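Local coordinates for protein L-asparaginase 1 (Escherichia coli, PDB 6NXC) that hydrolyses L-asparagine to L-aspartate and ammonium, working as a cytoplasmic, allosterically regulated homotetramer, at residues B[138-147]-B[183-191]; B[254-265]-B[284-293]. The protein carries 1 engineered substitution. One frame throughout, in Å; residues are numbered along the deposited sequence.

Overall arrangement
Followed from the N terminus, the chain first closes contact 1, where the loop between strand 132-135 and helix 148-161 meets the loop between the short strands 182-183 and 192-193. Helix 148-161 and the strand pair 167-171 and 174-177 lie in the part of the chain between them. That closure is complete before contact 2 begins, so the two stand in series, neither enclosing nor crossing the other. Contact 2 pairs the central strands 256-261 and 286-291 of the four-stranded parallel C-terminal sheet, with helix 271-282 in the connection. The centres of contacts 1 and 2 lie about 31 Å apart, yet both reach the third subunit of the tetramer.

Contact 1 of 2, residues B[138-147]-B[183-191]; sequences QIPLAELRSD and KAHADGFDA. With EDO (1,2-ethanediol), chain R.
Gln138 spends both hydrogens of its side-chain amide on the backbone of segment 183-191. Gln138 NE2 donates to Gly188 O at 2.7 Å, with the acceptor close to the amide plane, and, less straight, to Ala186 O at 3.0 Å; it comes from above both carbonyl planes, further out at Ala186. The bend at chi2 (-86°) turns the amide into this loop, and Ala191 CB packs against NE2. Lys183 NZ approaches the same place: it donates to O1 of a 1,2-ethanediol, probably from the crystallisation liquor, which passes a hydrogen bond on to Ala186 O. The ammonium also forms a salt bridge with Asp112 and a hydrogen bond with Thr111, two residues that bind the substrate.

Asp147 holds the start of its own loop, receiving Gln138 N on OD2 at 2.9 Å and Ile139 N on the syn lone pair of OD1. A water links OD2 across the contact to Phe189 O. The same carboxylate lies at the edge of the Phe189 ring: Asp147 CG lies 3.7 Å from Phe189 CD1, and the two planes are 66° apart. Around the far end of the ring, Phe189 CZ meets Ile139 CD1 at 3.7 Å and Arg145 NH2 at 3.8 Å; that guanidinium bonds to Gly204 O of the second subunit. Buried amide and carboxylate groups thus fix both loops through backbone atoms, while a neighbouring lysine is tied to the substrate-binding residues.

Contact 2 of 2, residues B[254-265]-B[284-293]; sequences VKALILRSYGVG and GIVVVNLTQC. With ASN (asparagine), chain O; EDO (1,2-ethanediol), chain C.
A right-handed beta-alpha-beta unit, strand 256-261, helix 271-282 and strand 286-291, brings two neighbouring parallel strands of the C-terminal domain together, and their C-terminal ends reach the allosteric asparagine site. The ladder runs from Val286 N bonded to Lys255 O through to Gln292 N bonded to Ser261 O. On one face Ile258 CG2 presses on Leu290 CD1 at a tight 3.5 Å; on the other, Leu259 CD1 rests against Val287 CG1.

Side chains add to the ladder near the C-terminal ends of the strands. Asn289 places its CG opposite the backbone N (chi1 -167°), which carries the amide to the end of strand 256-261 and the turn beyond it: OD1 accepts from Ser261 OG at 2.5 Å, and ND2 donates to Gly265 O at 2.9 Å. A leucine in its place would probably leave the Ser261 hydroxyl and Gly265 carbonyl without these partners and the turn less firmly held. In one of its two conformers, Thr291 OG1 donates to a lone pair of Gly263 O at 2.6 Å and accepts from Cys293 N, which makes an ST turn.

Gln292 NE2 donates to Arg260 O at 3.0 Å, while its OE1 bonds to Tyr116 of the third subunit. Gln292 CB lies over one face of the Arg260 guanidinium. At the edge of that group the bound asparagine is gripped by its carboxylate oxygen O, which receives NE of Arg260 at 2.7 Å and NH2 at 2.9 Å.

Contact 1 of 2, residues B[138-147]-B[183-191]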
loop_
_atom_site.group_PDB
_atom_site.type_symbol
_atom_site.label_atom_id
_atom_site.label_comp_id
_atom_site.label_asym_id
_atom_site.label_seq_id
_atom_site.Cartn_x
_atom_site.Cartn_y
_atom_site.Cartn_z
ATOM N N GLN B 138 -6.110 -13.848 -14.951
ATOM C CA GLN B 138 -6.402 -12.648 -15.732
ATOM C C GLN B 138 -5.966 -12.848 -17.181
ATOM O O GLN B 138 -6.475 -12.117 -18.031
ATOM C CB GLN B 138 -5.664 -11.432 -15.187
ATOM C CG GLN B 138 -6.209 -10.938 -13.885
ATOM C CD GLN B 138 -7.366 -9.982 -14.060
ATOM O OE1 GLN B 138 -8.432 -10.433 -14.527
ATOM N NE2 GLN B 138 -7.173 -8.719 -13.682
ATOM N N ILE B 139 -4.987 -13.660 -17.446
ATOM C CA ILE B 139 -4.493 -13.998 -18.826
ATOM C C ILE B 139 -4.650 -15.506 -18.995
ATOM O O ILE B 139 -4.181 -16.311 -18.161
ATOM C CB ILE B 139 -2.995 -13.570 -18.940
ATOM C CG1 ILE B 139 -2.857 -12.034 -18.847
ATOM C CG2 ILE B 139 -2.335 -14.086 -20.212
ATOM C CD1 ILE B 139 -1.465 -11.566 -18.956
ATOM N N PRO B 140 -5.130 -15.954 -20.151
ATOM C CA PRO B 140 -5.220 -17.400 -20.442
ATOM C C PRO B 140 -3.930 -18.199 -20.422
ATOM O O PRO B 140 -2.925 -17.671 -20.764
ATOM C CB PRO B 140 -5.755 -17.420 -21.878
ATOM C CG PRO B 140 -6.511 -16.114 -21.979
ATOM C CD PRO B 140 -5.716 -15.092 -21.194
ATOM N N LEU B 141 -3.992 -19.458 -19.972
ATOM C CA LEU B 141 -2.820 -20.348 -19.893
ATOM C C LEU B 141 -2.144 -20.428 -21.279
ATOM O O LEU B 141 -0.911 -20.508 -21.348
ATOM C CB LEU B 141 -3.390 -21.667 -19.357
ATOM C CG LEU B 141 -2.468 -22.600 -18.603
ATOM C CD1 LEU B 141 -1.974 -21.995 -17.306
ATOM C CD2 LEU B 141 -3.196 -23.908 -18.319
ATOM N N ALA B 142 -2.929 -20.301 -22.361
ATOM C CA ALA B 142 -2.508 -20.385 -23.794
ATOM C C ALA B 142 -1.754 -19.129 -24.235
ATOM O O ALA B 142 -1.146 -19.158 -25.295
ATOM C CB ALA B 142 -3.725 -20.572 -24.697
ATOM N N GLU B 143 -1.822 -18.040 -23.461
ATOM C CA GLU B 143 -1.229 -16.739 -23.855
ATOM C C GLU B 143 0.048 -16.549 -23.050
ATOM O O GLU B 143 0.182 -17.151 -21.977
ATOM C CB GLU B 143 -2.243 -15.608 -23.710
ATOM C CG GLU B 143 -3.206 -15.476 -24.859
ATOM C CD GLU B 143 -4.156 -14.328 -24.584
ATOM O OE1 GLU B 143 -3.685 -13.374 -23.940
ATOM O OE2 GLU B 143 -5.375 -14.405 -24.943
ATOM N N LEU B 144 0.962 -15.721 -23.553
ATOM C CA LEU B 144 2.216 -15.336 -22.873
ATOM C C LEU B 144 1.856 -14.574 -21.593
ATOM O O LEU B 144 0.895 -13.838 -21.632
ATOM C CB LEU B 144 3.058 -14.394 -23.745
ATOM C CG LEU B 144 4.046 -15.065 -24.688
ATOM C CD1 LEU B 144 4.952 -13.993 -25.279
ATOM C CD2 LEU B 144 4.881 -16.161 -24.010
ATOM N N ARG B 145 2.697 -14.691 -20.587
ATOM C CA ARG B 145 2.642 -13.934 -19.316
ATOM C C ARG B 145 1.403 -14.371 -18.551
ATOM O O ARG B 145 1.068 -13.686 -17.576
ATOM C CB ARG B 145 2.635 -12.418 -19.498
ATOM C CG ARG B 145 3.725 -11.884 -20.410
ATOM C CD ARG B 145 3.744 -10.391 -20.418
ATOM N NE ARG B 145 2.516 -9.811 -20.817
ATOM C CZ ARG B 145 1.656 -9.204 -20.007
ATOM N NH1 ARG B 145 0.609 -8.648 -20.542
ATOM N NH2 ARG B 145 1.844 -9.119 -18.708
ATOM N N SER B 146 0.891 -15.545 -18.842
ATOM C CA SER B 146 -0.183 -16.143 -18.031
ATOM C C SER B 146 0.173 -16.239 -16.542
ATOM O O SER B 146 1.299 -16.624 -16.130
ATOM C CB SER B 146 -0.623 -17.458 -18.488
ATOM O OG SER B 146 -1.873 -17.744 -17.826
ATOM N N ASP B 147 -0.799 -15.842 -15.714
ATOM C CA ASP B 147 -0.749 -16.094 -14.233
ATOM C C ASP B 147 -1.483 -17.389 -13.927
ATOM O O ASP B 147 -1.632 -17.706 -12.724
ATOM C CB ASP B 147 -1.433 -14.959 -13.475
ATOM C CG ASP B 147 -2.820 -14.507 -14.060
ATOM O OD1 ASP B 147 -2.985 -14.539 -15.335
ATOM O OD2 ASP B 147 -3.736 -13.927 -13.235
ATOM N N LYS B 183 -13.627 -8.269 -6.840
ATOM C CA LYS B 183 -12.655 -7.982 -7.912
ATOM C C LYS B 183 -12.459 -6.483 -7.902
ATOM O O LYS B 183 -13.294 -5.843 -8.457
ATOM C CB LYS B 183 -13.076 -8.412 -9.311
ATOM C CG LYS B 183 -12.006 -8.308 -10.374
ATOM C CD LYS B 183 -12.478 -9.008 -11.664
ATOM C CE LYS B 183 -11.542 -8.799 -12.817
ATOM N NZ LYS B 183 -11.991 -9.544 -14.035
ATOM N N ALA B 184 -11.313 -6.003 -7.482
ATOM C CA ALA B 184 -11.090 -4.559 -7.251
ATOM C C ALA B 184 -10.248 -3.981 -8.382
ATOM O O ALA B 184 -10.285 -2.759 -8.589
ATOM C CB ALA B 184 -10.442 -4.365 -5.911
ATOM N N HIS B 185 -9.388 -4.761 -9.053
ATOM C CA HIS B 185 -8.427 -4.207 -10.035
ATOM C C HIS B 185 -8.669 -4.934 -11.352
ATOM O O HIS B 185 -8.134 -6.012 -11.466
ATOM C CB HIS B 185 -6.957 -4.288 -9.497
ATOM C CG HIS B 185 -6.803 -3.635 -8.161
ATOM N ND1 HIS B 185 -7.062 -2.280 -7.957
ATOM C CD2 HIS B 185 -6.582 -4.174 -6.943
ATOM C CE1 HIS B 185 -6.965 -1.988 -6.671
ATOM N NE2 HIS B 185 -6.624 -3.139 -5.997
ATOM N N ALA B 186 -9.318 -4.318 -12.354
ATOM C CA ALA B 186 -9.760 -5.091 -13.530
ATOM C C ALA B 186 -8.551 -5.487 -14.363
ATOM O O ALA B 186 -8.671 -6.486 -15.070
ATOM C CB ALA B 186 -10.695 -4.250 -14.349
ATOM N N ASP B 187 -7.474 -4.683 -14.353
ATOM C CA ASP B 187 -6.360 -4.891 -15.288
ATOM C C ASP B 187 -5.155 -5.551 -14.578
ATOM O O ASP B 187 -4.204 -5.978 -15.249
ATOM C CB ASP B 187 -5.998 -3.622 -16.015
ATOM C CG ASP B 187 -7.057 -3.268 -17.061
ATOM O OD1 ASP B 187 -7.088 -3.948 -18.149
ATOM O OD2 ASP B 187 -7.890 -2.384 -16.748
ATOM N N GLY B 188 -5.232 -5.740 -13.291
ATOM C CA GLY B 188 -4.060 -6.108 -12.480
ATOM C C GLY B 188 -3.939 -7.576 -12.304
ATOM O O GLY B 188 -4.922 -8.241 -12.192
ATOM N N PHE B 189 -2.747 -8.075 -12.095
ATOM C CA PHE B 189 -2.649 -9.434 -11.572
ATOM C C PHE B 189 -3.174 -9.543 -10.130
ATOM O O PHE B 189 -3.444 -10.641 -9.727
ATOM C CB PHE B 189 -1.214 -9.916 -11.662
ATOM C CG PHE B 189 -0.721 -10.186 -13.052
ATOM C CD1 PHE B 189 -1.376 -11.115 -13.865
ATOM C CD2 PHE B 189 0.285 -9.461 -13.638
ATOM C CE1 PHE B 189 -0.942 -11.377 -15.158
ATOM C CE2 PHE B 189 0.704 -9.714 -14.929
ATOM C CZ PHE B 189 0.108 -10.644 -15.702
ATOM N N ASP B 190 -3.012 -8.505 -9.308
ATOM C CA ASP B 190 -3.682 -8.465 -7.941
ATOM C C ASP B 190 -5.161 -8.090 -8.141
ATOM O O ASP B 190 -5.604 -7.109 -7.602
ATOM C CB ASP B 190 -2.941 -7.412 -7.093
ATOM C CG ASP B 190 -2.972 -5.997 -7.687
ATOM O OD1 ASP B 190 -3.176 -5.826 -8.935
ATOM O OD2 ASP B 190 -2.848 -5.030 -6.919
ATOM N N ALA B 191 -5.942 -8.837 -8.882
ATOM C CA ALA B 191 -7.297 -8.416 -9.304
ATOM C C ALA B 191 -8.208 -8.302 -8.096
ATOM O O ALA B 191 -9.170 -7.561 -8.085
ATOM C CB ALA B 191 -7.757 -9.494 -10.250
HETATM C C1 EDO R . -10.397 -8.591 -16.921
HETATM O O1 EDO R . -10.714 -8.000 -15.685
HETATM C C2 EDO R . -11.514 -9.301 -17.658
HETATM O O2 EDO R . -12.867 -8.694 -17.598
HETATM O O HOH W 1 -2.637 -13.236 -10.743
#

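Contact 2 of 2, residues B[254-265]-B[284-293]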
loop_
_atom_site.group_PDB
_atom_site.type_symbol
_atom_site.label_atom_id
_atom_site.label_comp_id
_atom_site.label_asym_id
_atom_site.label_seq_id
_atom_site.Cartn_x
_atom_site.Cartn_y
_atom_site.Cartn_z
ATOM N N VAL B 254 -40.156 -8.098 -6.919
ATOM C CA VAL B 254 -38.842 -7.877 -6.209
ATOM C C VAL B 254 -39.038 -8.316 -4.778
ATOM O O VAL B 254 -40.138 -8.027 -4.245
ATOM C CB VAL B 254 -38.229 -6.479 -6.413
ATOM C CG1 VAL B 254 -37.719 -5.852 -5.152
ATOM C CG2 VAL B 254 -37.094 -6.510 -7.431
ATOM N N LYS B 255 -38.142 -9.164 -4.243
ATOM C CA LYS B 255 -38.205 -9.709 -2.866
ATOM C C LYS B 255 -37.256 -8.972 -1.911
ATOM O O LYS B 255 -37.378 -9.113 -0.707
ATOM C CB LYS B 255 -37.857 -11.179 -2.869
ATOM C CG LYS B 255 -39.028 -12.032 -3.372
ATOM C CD LYS B 255 -39.011 -13.392 -2.764
ATOM C CE LYS B 255 -39.457 -14.446 -3.740
ATOM N NZ LYS B 255 -39.036 -15.792 -3.263
ATOM N N ALA B 256 -36.227 -8.320 -2.482
ATOM C CA ALA B 256 -35.189 -7.665 -1.675
ATOM C C ALA B 256 -34.577 -6.562 -2.519
ATOM O O ALA B 256 -34.667 -6.597 -3.725
ATOM C CB ALA B 256 -34.185 -8.690 -1.216
ATOM N N LEU B 257 -34.143 -5.548 -1.840
ATOM C CA LEU B 257 -33.433 -4.435 -2.442
ATOM C C LEU B 257 -32.124 -4.261 -1.657
ATOM O O LEU B 257 -32.165 -4.131 -0.422
ATOM C CB LEU B 257 -34.457 -3.349 -2.160
ATOM C CG LEU B 257 -34.736 -2.401 -3.274
ATOM C CD1 LEU B 257 -36.047 -1.708 -2.968
ATOM C CD2 LEU B 257 -33.534 -1.464 -3.266
ATOM N N ILE B 258 -31.018 -4.033 -2.370
ATOM C CA ILE B 258 -29.693 -3.653 -1.822
ATOM C C ILE B 258 -29.505 -2.209 -2.212
ATOM O O ILE B 258 -29.706 -1.889 -3.393
ATOM C CB ILE B 258 -28.592 -4.548 -2.387
ATOM C CG1 ILE B 258 -28.787 -6.006 -1.995
ATOM C CG2 ILE B 258 -27.266 -4.032 -1.945
ATOM C CD1 ILE B 258 -27.785 -6.913 -2.625
ATOM N N LEU B 259 -29.305 -1.350 -1.200
ATOM C CA LEU B 259 -28.995 0.062 -1.396
ATOM C C LEU B 259 -27.474 0.206 -1.238
ATOM O O LEU B 259 -26.929 -0.101 -0.179
ATOM C CB LEU B 259 -29.630 0.950 -0.328
ATOM C CG LEU B 259 -31.121 0.818 -0.144
ATOM C CD1 LEU B 259 -31.580 1.762 0.944
ATOM C CD2 LEU B 259 -31.894 1.031 -1.413
ATOM N N ARG B 260 -26.834 0.652 -2.284
ATOM C CA ARG B 260 -25.405 1.089 -2.205
ATOM C C ARG B 260 -25.375 2.520 -1.801
ATOM O O ARG B 260 -25.380 3.362 -2.671
ATOM C CB ARG B 260 -24.692 0.821 -3.511
ATOM C CG ARG B 260 -24.697 -0.612 -4.007
ATOM C CD ARG B 260 -23.913 -0.910 -5.280
ATOM N NE ARG B 260 -22.552 -0.486 -5.183
ATOM C CZ ARG B 260 -22.005 0.597 -5.762
ATOM N NH1 ARG B 260 -22.706 1.372 -6.598
ATOM N NH2 ARG B 260 -20.731 0.862 -5.510
ATOM N N SER B 261 -25.362 2.799 -0.514
ATOM C CA SER B 261 -25.478 4.193 -0.016
ATOM C C SER B 261 -24.121 4.834 0.149
ATOM O O SER B 261 -23.066 4.168 0.056
ATOM C CB SER B 261 -26.130 4.192 1.362
ATOM O OG SER B 261 -27.389 3.649 1.251
ATOM N N TYR B 262 -24.152 6.090 0.530
ATOM C CA TYR B 262 -22.905 6.858 0.747
ATOM C C TYR B 262 -22.282 6.495 2.091
ATOM O O TYR B 262 -22.976 6.339 3.141
ATOM C CB TYR B 262 -23.220 8.354 0.747
ATOM C CG TYR B 262 -23.937 8.910 -0.465
ATOM C CD1 TYR B 262 -23.545 8.719 -1.761
ATOM C CD2 TYR B 262 -25.099 9.658 -0.223
ATOM C CE1 TYR B 262 -24.225 9.310 -2.826
ATOM C CE2 TYR B 262 -25.789 10.245 -1.262
ATOM C CZ TYR B 262 -25.381 10.017 -2.578
ATOM O OH TYR B 262 -25.992 10.656 -3.619
ATOM N N GLY B 263 -20.954 6.565 2.117
ATOM C CA GLY B 263 -20.194 6.539 3.372
ATOM C C GLY B 263 -20.611 5.406 4.289
ATOM O O GLY B 263 -20.717 4.215 3.831
ATOM N N VAL B 264 -20.940 5.774 5.505
ATOM C CA VAL B 264 -21.316 4.747 6.541
ATOM C C VAL B 264 -22.839 4.486 6.461
ATOM O O VAL B 264 -23.468 3.959 7.431
ATOM C CB VAL B 264 -20.810 5.122 7.930
ATOM C CG1 VAL B 264 -19.323 5.233 7.957
ATOM C CG2 VAL B 264 -21.452 6.378 8.508
ATOM N N GLY B 265 -23.445 4.732 5.331
ATOM C CA GLY B 265 -24.800 4.214 5.001
ATOM C C GLY B 265 -25.816 5.347 4.919
ATOM O O GLY B 265 -26.906 5.204 5.359
ATOM N N GLY B 284 -43.149 -6.545 2.668
ATOM C CA GLY B 284 -42.409 -7.777 2.981
ATOM C C GLY B 284 -41.072 -7.826 2.241
ATOM O O GLY B 284 -40.345 -8.856 2.363
ATOM N N ILE B 285 -40.738 -6.736 1.554
ATOM C CA ILE B 285 -39.444 -6.669 0.843
ATOM C C ILE B 285 -38.312 -6.451 1.860
ATOM O O ILE B 285 -38.449 -5.620 2.807
ATOM C CB ILE B 285 -39.540 -5.578 -0.218
ATOM C CG1 ILE B 285 -40.543 -5.907 -1.329
ATOM C CG2 ILE B 285 -38.154 -5.285 -0.743
ATOM C CD1 ILE B 285 -40.880 -4.757 -2.154
ATOM N N VAL B 286 -37.209 -7.234 1.767
ATOM C CA VAL B 286 -36.018 -7.075 2.640
ATOM C C VAL B 286 -35.154 -5.978 2.033
ATOM O O VAL B 286 -34.633 -6.160 0.922
ATOM C CB VAL B 286 -35.252 -8.395 2.784
ATOM C CG1 VAL B 286 -33.963 -8.142 3.566
ATOM C CG2 VAL B 286 -36.154 -9.466 3.416
ATOM N N VAL B 287 -35.039 -4.850 2.705
ATOM C CA VAL B 287 -34.196 -3.734 2.213
ATOM C C VAL B 287 -32.921 -3.669 3.074
ATOM O O VAL B 287 -33.023 -3.472 4.306
ATOM C CB VAL B 287 -34.952 -2.400 2.194
ATOM C CG1 VAL B 287 -34.130 -1.297 1.627
ATOM C CG2 VAL B 287 -36.221 -2.570 1.447
ATOM N N VAL B 288 -31.763 -3.865 2.446
ATOM C CA VAL B 288 -30.428 -3.905 3.103
ATOM C C VAL B 288 -29.605 -2.685 2.675
ATOM O O VAL B 288 -29.408 -2.498 1.506
ATOM C CB VAL B 288 -29.729 -5.235 2.824
ATOM C CG1 VAL B 288 -28.485 -5.352 3.660
ATOM C CG2 VAL B 288 -30.636 -6.370 3.178
ATOM N N ASN B 289 -29.052 -1.985 3.654
ATOM C CA ASN B 289 -28.214 -0.796 3.444
ATOM C C ASN B 289 -26.738 -1.240 3.484
ATOM O O ASN B 289 -26.302 -1.688 4.533
ATOM C CB ASN B 289 -28.478 0.234 4.545
ATOM C CG ASN B 289 -27.878 1.596 4.208
ATOM O OD1 ASN B 289 -27.628 1.867 3.040
ATOM N ND2 ASN B 289 -27.895 2.474 5.187
ATOM N N LEU B 290 -25.994 -1.022 2.390
ATOM C CA LEU B 290 -24.511 -1.237 2.311
ATOM C C LEU B 290 -23.805 0.075 2.001
ATOM O O LEU B 290 -24.438 0.983 1.502
ATOM C CB LEU B 290 -24.159 -2.202 1.179
ATOM C CG LEU B 290 -24.859 -3.527 1.218
ATOM C CD1 LEU B 290 -24.458 -4.403 0.075
ATOM C CD2 LEU B 290 -24.677 -4.256 2.517
ATOM N N THR B 291 -22.498 0.120 2.225
ATOM C CA THR B 291 -21.691 1.187 1.686
ATOM C C THR B 291 -21.414 0.914 0.200
ATOM O O THR B 291 -20.924 -0.221 -0.178
ATOM C CB THR B 291 -20.452 1.507 2.489
ATOM O OG1 THR B 291 -19.913 2.681 1.904
ATOM C CG2 THR B 291 -19.473 0.377 2.524
ATOM N N GLN B 292 -21.459 1.971 -0.583
ATOM C CA GLN B 292 -20.888 2.042 -1.966
ATOM C C GLN B 292 -19.344 2.112 -1.969
ATOM O O GLN B 292 -18.714 1.771 -2.966
ATOM C CB GLN B 292 -21.635 3.105 -2.828
ATOM C CG GLN B 292 -21.183 4.544 -2.592
ATOM C CD GLN B 292 -21.995 5.540 -3.396
ATOM O OE1 GLN B 292 -21.440 6.550 -3.831
ATOM N NE2 GLN B 292 -23.320 5.363 -3.523
ATOM N N CYS B 293 -18.731 2.493 -0.882
ATOM C CA CYS B 293 -17.280 2.608 -0.703
ATOM C C CYS B 293 -16.642 1.220 -0.809
ATOM O O CYS B 293 -17.317 0.230 -0.535
ATOM C CB CYS B 293 -16.952 3.218 0.629
ATOM S SG CYS B 293 -17.693 4.873 0.811
HETATM N N ASN O . -18.935 -1.790 -1.582
HETATM C CA ASN O . -18.339 -1.790 -2.989
HETATM C C ASN O . -19.488 -1.808 -4.006
HETATM O O ASN O . -20.588 -1.271 -3.560
HETATM C CB ASN O . -17.387 -2.983 -3.164
HETATM C CG ASN O . -18.079 -4.339 -3.136
HETATM O OD1 ASN O . -19.122 -4.477 -2.525
HETATM N ND2 ASN O . -17.593 -5.303 -3.882
HETATM O OXT ASN O . -19.325 -2.349 -5.204
HETATM C C1 EDO C . -18.457 8.799 6.873
HETATM O O1 EDO C . -17.951 8.070 5.803
HETATM C C2 EDO C . -19.754 9.550 6.576
HETATM O O2 EDO C . -20.791 8.713 5.988
HETATM O O HOH W 2 -39.074 -10.740 0.784
#